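Local coordinates for protein cyanophage-like gp41-1 intein (Metagenome, PDB 6QAZ) that probably excises itself from a precursor by protein splicing, joining the flanking segments, as a naturally split intein, at residues 26-38 with 113-125. Sequence-based numbering, arbitrary orientation. Where two conformers were deposited one is given.
Sequences GDLVLSNTGYNEV and VSGNHLFYANDIL
Asn36 fastens its hairpin to Asn116 and Leu118, at the turn leading into strand 118-121. Its ND2 spends both hydrogens there: one bond, in the carbonyl plane, goes to Leu118 O (2.9 Å), the other to Asn116 OD1 (2.9 Å), with the two amide planes 72° apart. Asn116 OD1 also accepts Leu118 N from the opposite face of its amide, closing an Asx turn, while Asn116 ND2 turns to Asn32 OD1 (3.0 Å) with the two amide planes nearly parallel. With OG between its backbone N and carbonyl carbon (chi1 69°), Ser114 accepts Glu37 N (2.9 Å) and returns its own N to Glu37 O. Tyr120 N donates to Leu30 O (2.9 Å). Two waters donate to Asn36 OD1; one reaches on to Asn116 N, the other to Ser114 OG.

Apolar contact is sparser: Val29 CG2 lies against Phe119 CB (3.7 Å) and Val113 CG1. The Tyr120 ring lies beside the Ser31 backbone, its OH held by Glu91.

Strands 28-31 and 118-121 cross at 86°, joined without sheet pairing in this all-beta fold, consistent with the intein (HINT) fold; Val38 pairs antiparallel with Val113 at the end of strand 93-113, and Val11 of strand 10-13 packs on Val29 and Phe119.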
loop_
_atom_site.group_PDB
_atom_site.type_symbol
_atom_site.label_atom_id
_atom_site.label_comp_id
_atom_site.label_asym_id
_atom_site.label_seq_id
_atom_site.Cartn_x
_atom_site.Cartn_y
_atom_site.Cartn_z
ATOM N N GLY A 26 -17.042 3.142 3.469
ATOM C CA GLY A 26 -18.037 2.885 2.423
ATOM C C GLY A 26 -17.510 3.033 1.019
ATOM O O GLY A 26 -18.166 2.533 0.099
ATOM N N ASP A 27 -16.372 3.695 0.825
ATOM C CA ASP A 27 -15.727 3.687 -0.501
ATOM C C ASP A 27 -15.378 2.250 -0.882
ATOM O O ASP A 27 -15.267 1.363 -0.039
ATOM C CB ASP A 27 -14.437 4.506 -0.532
ATOM C CG ASP A 27 -14.531 5.974 -0.936
ATOM O OD1 ASP A 27 -15.094 6.273 -1.998
ATOM O OD2 ASP A 27 -14.044 6.827 -0.145
ATOM N N LEU A 28 -15.198 2.044 -2.169
ATOM C CA LEU A 28 -14.758 0.771 -2.751
ATOM C C LEU A 28 -13.397 0.983 -3.413
ATOM O O LEU A 28 -13.262 1.958 -4.168
ATOM C CB LEU A 28 -15.798 0.312 -3.769
ATOM C CG LEU A 28 -17.095 -0.244 -3.173
ATOM C CD1 LEU A 28 -18.179 -0.283 -4.212
ATOM C CD2 LEU A 28 -16.883 -1.626 -2.563
ATOM N N VAL A 29 -12.438 0.104 -3.129
ATOM C CA VAL A 29 -11.077 0.229 -3.687
ATOM C C VAL A 29 -10.700 -1.040 -4.409
ATOM O O VAL A 29 -10.949 -2.158 -3.921
ATOM C CB VAL A 29 -10.055 0.622 -2.620
ATOM C CG1 VAL A 29 -10.309 2.040 -2.137
ATOM C CG2 VAL A 29 -9.971 -0.355 -1.469
ATOM N N LEU A 30 -10.058 -0.885 -5.558
ATOM C CA LEU A 30 -9.769 -2.030 -6.429
ATOM C C LEU A 30 -8.605 -2.839 -5.879
ATOM O O LEU A 30 -7.559 -2.282 -5.530
ATOM C CB LEU A 30 -9.431 -1.536 -7.832
ATOM C CG LEU A 30 -9.201 -2.639 -8.854
ATOM C CD1 LEU A 30 -10.461 -3.447 -9.119
ATOM C CD2 LEU A 30 -8.668 -2.053 -10.145
ATOM N N SER A 31 -8.801 -4.147 -5.856
ATOM C CA SER A 31 -7.793 -5.153 -5.530
ATOM C C SER A 31 -7.586 -6.077 -6.721
ATOM O O SER A 31 -8.188 -5.885 -7.784
ATOM C CB SER A 31 -8.243 -5.937 -4.316
ATOM O OG SER A 31 -9.150 -6.944 -4.674
ATOM N N ASN A 32 -6.803 -7.111 -6.509
ATOM C CA ASN A 32 -6.629 -8.175 -7.528
ATOM C C ASN A 32 -7.886 -9.018 -7.703
ATOM O O ASN A 32 -7.951 -9.733 -8.699
ATOM C CB ASN A 32 -5.427 -9.058 -7.170
ATOM C CG ASN A 32 -5.523 -9.688 -5.808
ATOM O OD1 ASN A 32 -5.875 -9.039 -4.835
ATOM N ND2 ASN A 32 -5.205 -10.955 -5.735
ATOM N N THR A 33 -8.762 -9.000 -6.703
ATOM C CA THR A 33 -10.039 -9.734 -6.618
ATOM C C THR A 33 -11.206 -8.761 -6.596
ATOM O O THR A 33 -12.040 -8.906 -5.798
ATOM C CB THR A 33 -10.183 -10.507 -5.278
ATOM O OG1 THR A 33 -10.051 -9.500 -4.274
ATOM C CG2 THR A 33 -9.163 -11.605 -5.102
ATOM N N GLY A 34 -11.248 -7.749 -7.398
ATOM C CA GLY A 34 -12.412 -6.856 -7.427
ATOM C C GLY A 34 -12.315 -5.768 -6.400
ATOM O O GLY A 34 -11.241 -5.518 -5.826
ATOM N N TYR A 35 -13.408 -5.106 -6.136
ATOM C CA TYR A 35 -13.423 -3.963 -5.227
ATOM C C TYR A 35 -13.726 -4.398 -3.811
ATOM O O TYR A 35 -14.726 -5.090 -3.548
ATOM C CB TYR A 35 -14.480 -2.956 -5.661
ATOM C CG TYR A 35 -14.091 -2.142 -6.878
ATOM C CD1 TYR A 35 -13.304 -1.018 -6.752
ATOM C CD2 TYR A 35 -14.454 -2.513 -8.169
ATOM C CE1 TYR A 35 -12.900 -0.273 -7.839
ATOM C CE2 TYR A 35 -14.049 -1.766 -9.281
ATOM C CZ TYR A 35 -13.263 -0.638 -9.107
ATOM O OH TYR A 35 -12.833 0.163 -10.141
ATOM N N ASN A 36 -12.891 -3.961 -2.876
ATOM C CA ASN A 36 -13.118 -4.201 -1.461
ATOM C C ASN A 36 -13.697 -2.956 -0.798
ATOM O O ASN A 36 -13.291 -1.825 -1.136
ATOM C CB ASN A 36 -11.833 -4.649 -0.772
ATOM C CG ASN A 36 -11.361 -5.999 -1.232
ATOM O OD1 ASN A 36 -12.190 -6.893 -1.516
ATOM N ND2 ASN A 36 -10.057 -6.207 -1.326
ATOM N N GLU A 37 -14.647 -3.125 0.116
ATOM C CA GLU A 37 -15.247 -1.990 0.826
ATOM C C GLU A 37 -14.288 -1.498 1.896
ATOM O O GLU A 37 -13.726 -2.286 2.649
ATOM C CB GLU A 37 -16.543 -2.429 1.530
ATOM C CG GLU A 37 -17.202 -1.274 2.261
ATOM C CD GLU A 37 -18.381 -1.525 3.158
ATOM O OE1 GLU A 37 -19.019 -0.481 3.534
ATOM O OE2 GLU A 37 -18.627 -2.724 3.528
ATOM N N VAL A 38 -14.192 -0.182 2.023
ATOM C CA VAL A 38 -13.449 0.435 3.122
ATOM C C VAL A 38 -14.329 0.368 4.389
ATOM O O VAL A 38 -15.401 0.986 4.438
ATOM C CB VAL A 38 -13.063 1.865 2.794
ATOM C CG1 VAL A 38 -12.324 2.505 3.961
ATOM C CG2 VAL A 38 -12.205 1.912 1.528
ATOM N N VAL A 113 -9.954 -2.681 4.714
ATOM C CA VAL A 113 -10.875 -3.022 3.641
ATOM C C VAL A 113 -11.352 -4.463 3.820
ATOM O O VAL A 113 -10.747 -5.258 4.537
ATOM C CB VAL A 113 -10.290 -2.762 2.239
ATOM C CG1 VAL A 113 -9.672 -1.359 2.171
ATOM C CG2 VAL A 113 -9.276 -3.813 1.815
ATOM N N SER A 114 -12.445 -4.782 3.134
ATOM C CA SER A 114 -13.077 -6.091 3.209
ATOM C C SER A 114 -12.322 -7.124 2.376
ATOM O O SER A 114 -11.253 -6.875 1.809
ATOM C CB SER A 114 -14.527 -5.979 2.811
ATOM O OG SER A 114 -14.688 -5.684 1.415
ATOM N N GLY A 115 -12.921 -8.308 2.276
ATOM C CA GLY A 115 -12.419 -9.305 1.342
ATOM C C GLY A 115 -11.043 -9.788 1.737
ATOM O O GLY A 115 -10.760 -10.063 2.920
ATOM N N ASN A 116 -10.157 -9.818 0.751
ATOM C CA ASN A 116 -8.771 -10.251 0.967
ATOM C C ASN A 116 -7.899 -9.189 1.623
ATOM O O ASN A 116 -6.704 -9.447 1.805
ATOM C CB ASN A 116 -8.160 -10.736 -0.342
ATOM C CG ASN A 116 -7.923 -9.652 -1.371
ATOM O OD1 ASN A 116 -8.206 -8.469 -1.156
ATOM N ND2 ASN A 116 -7.420 -10.068 -2.514
ATOM N N HIS A 117 -8.455 -8.051 1.987
ATOM C CA HIS A 117 -7.699 -6.988 2.701
ATOM C C HIS A 117 -6.613 -6.356 1.831
ATOM O O HIS A 117 -5.770 -5.657 2.387
ATOM C CB HIS A 117 -7.089 -7.459 4.015
ATOM C CG HIS A 117 -8.075 -7.987 4.921
ATOM N ND1 HIS A 117 -9.138 -7.298 5.388
ATOM C CD2 HIS A 117 -8.151 -9.190 5.449
ATOM C CE1 HIS A 117 -9.865 -8.082 6.201
ATOM N NE2 HIS A 117 -9.259 -9.235 6.260
ATOM N N LEU A 118 -6.671 -6.532 0.528
ATOM C CA LEU A 118 -5.673 -5.939 -0.370
ATOM C C LEU A 118 -6.290 -4.807 -1.189
ATOM O O LEU A 118 -7.525 -4.740 -1.388
ATOM C CB LEU A 118 -5.093 -6.991 -1.325
ATOM C CG LEU A 118 -4.585 -8.285 -0.682
ATOM C CD1 LEU A 118 -3.979 -9.192 -1.740
ATOM C CD2 LEU A 118 -3.594 -8.002 0.426
ATOM N N PHE A 119 -5.432 -3.974 -1.740
ATOM C CA PHE A 119 -5.841 -3.001 -2.747
ATOM C C PHE A 119 -4.604 -2.549 -3.503
ATOM O O PHE A 119 -3.480 -2.577 -2.978
ATOM C CB PHE A 119 -6.610 -1.805 -2.162
ATOM C CG PHE A 119 -5.938 -1.038 -1.052
ATOM C CD1 PHE A 119 -5.059 -0.009 -1.295
ATOM C CD2 PHE A 119 -6.235 -1.329 0.242
ATOM C CE1 PHE A 119 -4.487 0.703 -0.264
ATOM C CE2 PHE A 119 -5.692 -0.588 1.268
ATOM C CZ PHE A 119 -4.773 0.401 1.019
ATOM N N TYR A 120 -4.806 -2.091 -4.729
ATOM C CA TYR A 120 -3.719 -1.469 -5.483
ATOM C C TYR A 120 -3.517 -0.029 -5.011
ATOM O O TYR A 120 -4.455 0.766 -4.908
ATOM C CB TYR A 120 -4.047 -1.481 -6.981
ATOM C CG TYR A 120 -3.920 -2.859 -7.614
ATOM C CD1 TYR A 120 -2.685 -3.457 -7.762
ATOM C CD2 TYR A 120 -5.020 -3.588 -8.049
ATOM C CE1 TYR A 120 -2.513 -4.705 -8.326
ATOM C CE2 TYR A 120 -4.859 -4.855 -8.635
ATOM C CZ TYR A 120 -3.599 -5.405 -8.763
ATOM O OH TYR A 120 -3.362 -6.644 -9.339
ATOM N N ALA A 121 -2.274 0.307 -4.753
ATOM C CA ALA A 121 -1.848 1.614 -4.231
ATOM C C ALA A 121 -0.738 2.086 -5.153
ATOM O O ALA A 121 0.304 1.417 -5.239
ATOM C CB ALA A 121 -1.398 1.462 -2.801
ATOM N N ASN A 122 -0.968 3.152 -5.893
ATOM C CA ASN A 122 -0.022 3.537 -6.984
ATOM C C ASN A 122 0.241 2.341 -7.907
ATOM O O ASN A 122 1.361 2.167 -8.407
ATOM C CB ASN A 122 1.261 4.110 -6.439
ATOM C CG ASN A 122 1.056 5.317 -5.573
ATOM O OD1 ASN A 122 0.048 6.017 -5.656
ATOM N ND2 ASN A 122 2.017 5.598 -4.751
ATOM N N ASP A 123 -0.772 1.517 -8.135
ATOM C CA ASP A 123 -0.693 0.356 -9.044
ATOM C C ASP A 123 0.180 -0.772 -8.489
ATOM O O ASP A 123 0.474 -1.710 -9.223
ATOM C CB ASP A 123 -0.287 0.728 -10.455
ATOM C CG ASP A 123 -1.266 1.601 -11.163
ATOM O OD1 ASP A 123 -2.454 1.366 -10.999
ATOM O OD2 ASP A 123 -0.836 2.474 -11.943
ATOM N N ILE A 124 0.523 -0.722 -7.202
ATOM C CA ILE A 124 1.255 -1.786 -6.499
ATOM C C ILE A 124 0.262 -2.474 -5.572
ATOM O O ILE A 124 -0.417 -1.820 -4.801
ATOM C CB ILE A 124 2.432 -1.209 -5.697
ATOM C CG1 ILE A 124 3.403 -0.457 -6.610
ATOM C CG2 ILE A 124 3.120 -2.308 -4.914
ATOM C CD1 ILE A 124 4.498 0.275 -5.884
ATOM N N LEU A 125 0.201 -3.804 -5.610
ATOM C CA LEU A 125 -0.715 -4.514 -4.708
ATOM C C LEU A 125 -0.169 -4.437 -3.294
ATOM O O LEU A 125 0.985 -4.821 -3.008
ATOM C CB LEU A 125 -0.868 -5.955 -5.160
ATOM C CG LEU A 125 -2.007 -6.717 -4.490
ATOM C CD1 LEU A 125 -3.378 -6.133 -4.798
ATOM C CD2 LEU A 125 -1.963 -8.172 -4.946
HETATM O O HOH W 1 -7.091 0.562 -5.442
HETATM O O HOH W 2 -11.267 -9.423 -1.995
HETATM O O HOH W 3 -14.790 -7.473 -0.694
#